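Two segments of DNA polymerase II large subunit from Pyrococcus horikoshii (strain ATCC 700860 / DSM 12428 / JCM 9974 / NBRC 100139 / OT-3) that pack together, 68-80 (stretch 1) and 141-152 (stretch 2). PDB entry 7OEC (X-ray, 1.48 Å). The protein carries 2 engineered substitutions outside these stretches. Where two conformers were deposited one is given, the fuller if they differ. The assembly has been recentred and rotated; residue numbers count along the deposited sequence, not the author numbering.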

# COMPACT_ATOMS: atom_id res chain seq x y z
N GLU A 68 -5.75 12.30 -2.26
CA GLU A 68 -5.34 13.65 -2.65
C GLU A 68 -4.65 13.66 -4.00
O GLU A 68 -4.85 14.60 -4.79
CB GLU A 68 -4.43 14.22 -1.56
CG GLU A 68 -4.18 15.69 -1.66
CD GLU A 68 -3.99 16.32 -0.29
OE1 GLU A 68 -3.97 15.55 0.70
OE2 GLU A 68 -3.88 17.58 -0.22
N GLU A 69 -3.84 12.64 -4.30
CA GLU A 69 -3.17 12.55 -5.59
C GLU A 69 -2.67 11.13 -5.80
O GLU A 69 -2.54 10.36 -4.84
CB GLU A 69 -2.01 13.55 -5.71
CG GLU A 69 -0.92 13.27 -4.76
CD GLU A 69 0.13 14.40 -4.76
OE1 GLU A 69 -0.23 15.59 -4.64
OE2 GLU A 69 1.32 14.10 -4.89
N VAL A 70 -2.44 10.79 -7.06
CA VAL A 70 -1.79 9.54 -7.44
C VAL A 70 -0.56 9.92 -8.26
O VAL A 70 -0.57 10.89 -9.02
CB VAL A 70 -2.79 8.67 -8.23
CG1 VAL A 70 -3.94 8.26 -7.36
CG2 VAL A 70 -3.36 9.43 -9.43
N ILE A 71 0.50 9.15 -8.12
CA ILE A 71 1.81 9.51 -8.63
C ILE A 71 2.39 8.33 -9.39
O ILE A 71 2.31 7.19 -8.94
CB ILE A 71 2.75 9.94 -7.49
CG1 ILE A 71 2.12 11.09 -6.71
CG2 ILE A 71 4.18 10.26 -8.07
CD1 ILE A 71 2.79 11.36 -5.40
N LYS A 72 3.02 8.62 -10.52
CA LYS A 72 3.76 7.65 -11.31
C LYS A 72 5.17 8.20 -11.47
O LYS A 72 5.35 9.35 -11.88
CB LYS A 72 3.08 7.49 -12.66
CG LYS A 72 3.82 6.57 -13.64
CD LYS A 72 3.06 6.50 -14.94
CE LYS A 72 3.83 5.93 -16.09
NZ LYS A 72 3.01 5.94 -17.34
N ALA A 73 6.16 7.41 -11.08
CA ALA A 73 7.54 7.85 -11.06
C ALA A 73 8.43 6.81 -11.72
O ALA A 73 8.13 5.61 -11.69
CB ALA A 73 8.01 8.02 -9.62
N PRO A 74 9.55 7.24 -12.30
CA PRO A 74 10.47 6.27 -12.87
C PRO A 74 11.02 5.37 -11.78
O PRO A 74 11.29 5.80 -10.66
CB PRO A 74 11.57 7.12 -13.48
CG PRO A 74 11.42 8.41 -12.91
CD PRO A 74 10.04 8.61 -12.52
N ALA A 75 11.17 4.11 -12.12
CA ALA A 75 11.72 3.14 -11.20
C ALA A 75 13.23 3.36 -11.09
O ALA A 75 13.92 3.51 -12.09
CB ALA A 75 11.39 1.75 -11.74
N THR A 76 13.74 3.40 -9.87
CA THR A 76 15.17 3.48 -9.64
C THR A 76 15.60 2.32 -8.77
O THR A 76 16.46 1.51 -9.15
CB THR A 76 15.45 4.87 -9.02
OG1 THR A 76 14.79 4.98 -7.75
CG2 THR A 76 14.91 6.01 -9.93
N ASP A 77 14.96 2.13 -7.65
CA ASP A 77 15.60 1.24 -6.71
C ASP A 77 15.02 -0.16 -6.83
O ASP A 77 14.09 -0.45 -7.60
CB ASP A 77 15.66 1.85 -5.30
CG ASP A 77 14.31 2.13 -4.71
OD1 ASP A 77 13.60 1.10 -4.53
OD2 ASP A 77 13.98 3.31 -4.39
N HIS A 78 15.69 -1.08 -6.17
CA HIS A 78 15.20 -2.42 -6.09
C HIS A 78 13.90 -2.41 -5.33
O HIS A 78 13.55 -1.47 -4.60
CB HIS A 78 16.17 -3.28 -5.30
CG HIS A 78 17.41 -3.64 -6.04
ND1 HIS A 78 18.15 -2.72 -6.76
CD2 HIS A 78 18.03 -4.83 -6.20
CE1 HIS A 78 19.16 -3.34 -7.34
NE2 HIS A 78 19.14 -4.61 -6.97
N LEU A 79 13.18 -3.46 -5.51
CA LEU A 79 12.04 -3.67 -4.65
C LEU A 79 12.40 -4.73 -3.64
O LEU A 79 13.35 -5.50 -3.80
CB LEU A 79 10.86 -4.13 -5.48
CG LEU A 79 10.36 -3.25 -6.61
CD1 LEU A 79 9.27 -4.01 -7.42
CD2 LEU A 79 9.79 -2.01 -6.11
N ILE A 80 11.61 -4.77 -2.58
CA ILE A 80 11.62 -5.85 -1.61
C ILE A 80 10.26 -6.53 -1.66
O ILE A 80 9.22 -5.86 -1.64
CB ILE A 80 11.96 -5.32 -0.21
CG1 ILE A 80 13.36 -4.67 -0.24
CG2 ILE A 80 11.92 -6.43 0.82
CD1 ILE A 80 13.73 -4.11 1.06
N ILE A 141 14.41 -7.68 -5.24
CA ILE A 141 13.99 -7.88 -6.62
C ILE A 141 14.52 -6.73 -7.47
O ILE A 141 14.36 -5.56 -7.09
CB ILE A 141 12.46 -8.00 -6.70
CG1 ILE A 141 12.10 -9.29 -5.94
CG2 ILE A 141 11.96 -7.95 -8.15
CD1 ILE A 141 10.69 -9.50 -5.91
N GLU A 142 15.16 -7.04 -8.59
CA GLU A 142 15.65 -6.00 -9.48
C GLU A 142 14.43 -5.28 -10.05
O GLU A 142 13.41 -5.94 -10.28
CB GLU A 142 16.43 -6.65 -10.62
CG GLU A 142 17.85 -7.09 -10.24
CD GLU A 142 18.86 -5.98 -10.31
OE1 GLU A 142 18.50 -4.83 -10.66
OE2 GLU A 142 20.05 -6.24 -10.01
N PRO A 143 14.46 -3.96 -10.23
CA PRO A 143 13.26 -3.28 -10.68
C PRO A 143 12.80 -3.89 -11.99
O PRO A 143 13.59 -3.97 -12.94
CB PRO A 143 13.69 -1.82 -10.85
CG PRO A 143 15.24 -1.90 -10.98
CD PRO A 143 15.58 -3.01 -10.04
N PRO A 144 11.55 -4.33 -12.08
CA PRO A 144 11.07 -5.08 -13.27
C PRO A 144 10.20 -4.33 -14.28
O PRO A 144 9.77 -4.94 -15.29
CB PRO A 144 10.22 -6.14 -12.58
CG PRO A 144 9.63 -5.41 -11.44
CD PRO A 144 10.70 -4.55 -10.91
N GLU A 145 9.92 -3.06 -14.04
CA GLU A 145 9.11 -2.22 -14.89
C GLU A 145 9.73 -0.85 -14.83
O GLU A 145 10.44 -0.53 -13.87
CB GLU A 145 7.69 -2.09 -14.31
CG GLU A 145 6.97 -3.39 -14.19
CD GLU A 145 6.55 -3.91 -15.53
OE1 GLU A 145 6.10 -5.09 -15.53
OE2 GLU A 145 6.68 -3.15 -16.54
N ASP A 146 9.39 -0.02 -15.81
CA ASP A 146 9.98 1.30 -15.92
C ASP A 146 9.42 2.31 -14.93
O ASP A 146 10.09 3.31 -14.65
CB ASP A 146 9.78 1.85 -17.32
CG ASP A 146 10.84 1.36 -18.30
OD1 ASP A 146 11.97 1.05 -17.87
OD2 ASP A 146 10.53 1.32 -19.52
N PHE A 147 8.22 2.09 -14.39
CA PHE A 147 7.56 3.03 -13.51
C PHE A 147 7.01 2.33 -12.28
O PHE A 147 6.65 1.15 -12.32
CB PHE A 147 6.40 3.71 -14.21
CG PHE A 147 6.85 4.57 -15.34
CD1 PHE A 147 7.36 5.83 -15.09
CD2 PHE A 147 6.87 4.11 -16.64
CE1 PHE A 147 7.88 6.59 -16.12
CE2 PHE A 147 7.38 4.91 -17.66
CZ PHE A 147 7.88 6.11 -17.39
N VAL A 148 6.94 3.09 -11.19
CA VAL A 148 6.33 2.66 -9.94
C VAL A 148 5.31 3.73 -9.55
O VAL A 148 5.29 4.83 -10.11
CB VAL A 148 7.38 2.44 -8.84
CG1 VAL A 148 8.16 1.19 -9.16
CG2 VAL A 148 8.29 3.63 -8.67
N PHE A 149 4.45 3.39 -8.60
CA PHE A 149 3.25 4.18 -8.33
C PHE A 149 3.04 4.41 -6.85
O PHE A 149 3.44 3.60 -6.01
CB PHE A 149 2.00 3.47 -8.86
CG PHE A 149 2.01 3.36 -10.37
CD1 PHE A 149 2.69 2.34 -10.99
CD2 PHE A 149 1.32 4.27 -11.16
CE1 PHE A 149 2.68 2.22 -12.32
CE2 PHE A 149 1.28 4.15 -12.51
CZ PHE A 149 1.99 3.15 -13.11
N SER A 150 2.41 5.52 -6.51
CA SER A 150 2.09 5.78 -5.12
C SER A 150 0.82 6.61 -5.07
O SER A 150 0.21 6.94 -6.10
CB SER A 150 3.22 6.51 -4.38
OG SER A 150 3.06 6.42 -2.96
N LEU A 151 0.43 6.97 -3.86
CA LEU A 151 -0.73 7.81 -3.65
C LEU A 151 -0.58 8.51 -2.32
O LEU A 151 0.18 8.07 -1.46
CB LEU A 151 -2.06 7.06 -3.63
CG LEU A 151 -2.33 6.13 -2.47
CD1 LEU A 151 -3.76 5.76 -2.43
CD2 LEU A 151 -1.43 4.92 -2.46
N ASN A 152 -1.30 9.59 -2.17
CA ASN A 152 -1.41 10.26 -0.88
C ASN A 152 -2.86 10.20 -0.44
O ASN A 152 -3.75 10.70 -1.14
CB ASN A 152 -0.98 11.72 -0.90
CG ASN A 152 -1.05 12.37 0.54
OD1 ASN A 152 -0.73 11.75 1.57
ND2 ASN A 152 -1.45 13.63 0.58
O HOH W 1 -1.14 15.12 -1.93

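Antiparallel strands illustrate how a backbone ladder sets the spacing at which side chains then meet, and this pair, from the large subunit of an archaeal DNA polymerase, does so in two separate ladders whose register differs by one residue. One is represented here by Ile 141, which forms a reciprocal pair with Leu 79: Ile 141 N donates to Leu 79 O at 2.8 Å, and Leu 79 N to Ile 141 O at 2.9 Å. Such closed pairs place both side chains on the same face, and here CB of Leu 79 lies 4.4 Å from CB of Ile 141.

Between the ladders, contact passes to side chains. Pro 143 lays its CD over one face of the His 78 ring, 4.2 Å from His 78 ND1, while its CB packs 4.3 Å from Ala 75 CB. Pro 144 CD meets Leu 79 CD1 at 3.8 Å.

The second ladder is reached where Asp 146 O accepts from Ala 75 N at 2.9 Å. Phe 147 then turns one ring face to Lys 72, whose fully extended side chain sets CE 3.6 Å from the Phe 147 ring centroid and NZ 4.5 Å from it, so that a CH-pi contact and a cation-pi interaction share that face.

From here the bonding alternates. Val 148 pairs reciprocally with Ala 73 (Val 148 N to Ala 73 O, 2.8 Å), and Ser 150 with Ile 71 (Ser 150 N to Ile 71 O, 3.0 Å). The intervening Phe 149 and Leu 151 sit in non-hydrogen-bonded pairs, where CA atoms come closer: Leu 151 CA is 4.3 Å from Val 70 CA. Their CA-H groups also approach carbonyls, as when Phe 149 CA lies 3.2 Å from Ile 71 O.

At Asn 152, O accepts from Glu 68 N at 2.8 Å, and a water bridges Asn 152 ND2 to Glu 69 OE1, the latter bond weak.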